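Local coordinates for ribokinase, putative (Burkholderia thailandensis, PDB 3B1N) that phosphorylates nucleosides as a kinase of the pfkB (ribokinase-like) family, binding ADP and the nucleoside mizoribine in this complex, at the interface of chains A and B. Coordinates in Å, arbitrary orientation; residue numbers count along the deposited sequence, not the author numbering. Chains: chain A/B, Ribokinase, putative.

The interface of chains A and B. Residues chain A 35-37; chain B 113-117, 169, 172.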
loop_
_atom_site.group_PDB
_atom_site.type_symbol
_atom_site.label_atom_id
_atom_site.label_comp_id
_atom_site.label_asym_id
_atom_site.label_seq_id
_atom_site.Cartn_x
_atom_site.Cartn_y
_atom_site.Cartn_z
ATOM N N LEU A 35 7.504 0.100 5.574
ATOM C CA LEU A 35 7.077 1.368 5.959
ATOM C C LEU A 35 5.657 1.193 6.456
ATOM O O LEU A 35 4.832 0.633 5.798
ATOM C CB LEU A 35 7.153 2.285 4.736
ATOM C CG LEU A 35 6.694 3.705 4.884
ATOM C CD1 LEU A 35 7.433 4.457 5.996
ATOM C CD2 LEU A 35 6.928 4.335 3.502
ATOM N N SER A 36 5.406 1.723 7.630
ATOM C CA SER A 36 4.029 1.884 8.119
ATOM C C SER A 36 3.857 3.356 8.397
ATOM O O SER A 36 4.708 3.958 9.051
ATOM C CB SER A 36 3.884 1.100 9.423
ATOM O OG SER A 36 2.548 1.042 9.786
ATOM N N PHE A 37 2.776 3.950 7.893
ATOM C CA PHE A 37 2.514 5.368 8.132
ATOM C C PHE A 37 1.093 5.548 8.600
ATOM O O PHE A 37 0.206 4.818 8.161
ATOM C CB PHE A 37 2.811 6.251 6.868
ATOM C CG PHE A 37 2.046 5.875 5.625
ATOM C CD1 PHE A 37 0.862 6.588 5.237
ATOM C CD2 PHE A 37 2.488 4.876 4.788
ATOM C CE1 PHE A 37 0.156 6.248 4.065
ATOM C CE2 PHE A 37 1.805 4.547 3.612
ATOM C CZ PHE A 37 0.634 5.237 3.238
ATOM N N GLN B 113 6.780 -4.728 2.780
ATOM C CA GLN B 113 5.448 -4.253 3.213
ATOM C C GLN B 113 5.402 -2.719 3.121
ATOM O O GLN B 113 6.326 -2.083 3.646
ATOM C CB GLN B 113 5.199 -4.634 4.695
ATOM C CG GLN B 113 4.951 -6.111 4.950
ATOM C CD GLN B 113 4.583 -6.473 6.408
ATOM O OE1 GLN B 113 3.638 -5.938 7.005
ATOM N NE2 GLN B 113 5.311 -7.438 6.959
ATOM N N ILE B 114 4.360 -2.120 2.521
ATOM C CA ILE B 114 4.071 -0.696 2.755
ATOM C C ILE B 114 2.633 -0.647 3.335
ATOM O O ILE B 114 1.668 -1.165 2.688
ATOM C CB ILE B 114 4.141 0.148 1.467
ATOM C CG1 ILE B 114 5.555 0.072 0.893
ATOM C CG2 ILE B 114 3.708 1.634 1.792
ATOM C CD1 ILE B 114 5.702 0.795 -0.502
ATOM N N THR B 115 2.520 -0.133 4.556
ATOM C CA THR B 115 1.261 -0.225 5.315
ATOM C C THR B 115 0.747 1.173 5.666
ATOM O O THR B 115 1.495 1.994 6.197
ATOM C CB THR B 115 1.510 -1.013 6.599
ATOM O OG1 THR B 115 1.843 -2.361 6.245
ATOM C CG2 THR B 115 0.276 -0.995 7.530
ATOM N N ALA B 116 -0.517 1.448 5.343
ATOM C CA ALA B 116 -1.198 2.606 5.896
ATOM C C ALA B 116 -1.973 2.122 7.103
ATOM O O ALA B 116 -2.817 1.208 6.978
ATOM C CB ALA B 116 -2.186 3.134 4.862
ATOM N N PHE B 117 -1.715 2.761 8.230
ATOM C CA PHE B 117 -2.249 2.248 9.498
ATOM C C PHE B 117 -3.171 3.286 10.104
ATOM O O PHE B 117 -2.743 4.420 10.331
ATOM C CB PHE B 117 -1.071 1.880 10.428
ATOM C CG PHE B 117 -1.463 0.989 11.558
ATOM C CD1 PHE B 117 -1.490 -0.406 11.387
ATOM C CD2 PHE B 117 -1.809 1.553 12.790
ATOM C CE1 PHE B 117 -1.862 -1.210 12.459
ATOM C CE2 PHE B 117 -2.216 0.741 13.849
ATOM C CZ PHE B 117 -2.212 -0.641 13.671
ATOM N N GLN B 169 7.505 -1.693 13.132
ATOM C CA GLN B 169 6.863 -0.630 12.380
ATOM C C GLN B 169 6.680 0.666 13.140
ATOM O O GLN B 169 6.303 1.692 12.554
ATOM C CB GLN B 169 5.501 -1.139 11.927
ATOM C CG GLN B 169 5.611 -2.244 10.926
ATOM C CD GLN B 169 5.299 -3.591 11.509
ATOM O OE1 GLN B 169 5.728 -3.943 12.625
ATOM N NE2 GLN B 169 4.557 -4.380 10.739
ATOM N N PRO B 172 9.369 4.906 13.213
ATOM C CA PRO B 172 9.305 6.341 12.868
ATOM C C PRO B 172 8.914 7.260 14.026
ATOM O O PRO B 172 9.238 8.461 14.007
ATOM C CB PRO B 172 8.246 6.376 11.738
ATOM C CG PRO B 172 8.412 5.030 11.078
ATOM C CD PRO B 172 8.542 4.118 12.269
HETATM O O HOH W 1 7.393 2.012 9.908
#
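A:Phe37 lies over B:Ala116 and meets B:Ile114 at its rim, a compact example of how a strand of one chain can pair with a strand of another. Its ring is laid across chain B because CG stands between the backbone N and the carbonyl carbon (chi1 58°). B:Ala116 CA lies over the centre of one ring face, 4.1 Å above its plane, while the methyl CB of B:Ala116 reaches CZ of A:Phe37 at 3.9 Å. The gamma-methyl CG2 of B:Ile114 meets the ring edge in plane, 3.9 Å from CE2 of A:Phe37, and the two side chains cross obliquely. A:Ser36 points to the opposite side of the strand. With OG anti to the backbone N (chi1 -170°), the hydroxyl oxygen of A:Ser36 packs 3.8 Å from both CG2 of B:Thr115 and CB of B:Phe117. CB of A:Ser36 points at CB of B:Gln169, 3.7 Å away. Water 1 bridges the amide N of A:Ser36 and the backbone O of B:Gln169.

Between these two layers of side chains runs a parallel backbone ladder. B:Thr115 is gripped on both its polar backbone atoms: N gives a hydrogen bond to A:Leu35 O (2.7 Å), and O accepts one from A:Phe37 N (2.9 Å). Bonds from A:Leu35 N to B:Gln113 O and from B:Phe117 N to A:Phe37 O extend it at either end. B:Thr115, B:Phe117 and B:Gln169 line the mizoribine pocket, and Ser36 contacts inosine in a structure of this protein; the pairing may help shape that pocket. Strand 34-38 of chain A thus runs parallel to strand 113-118 of chain B, flanked by the 3-10 helix 168-173; a two-fold axis repeats the pairing, consistent with a dimer, though the structure alone does not show the state in solution.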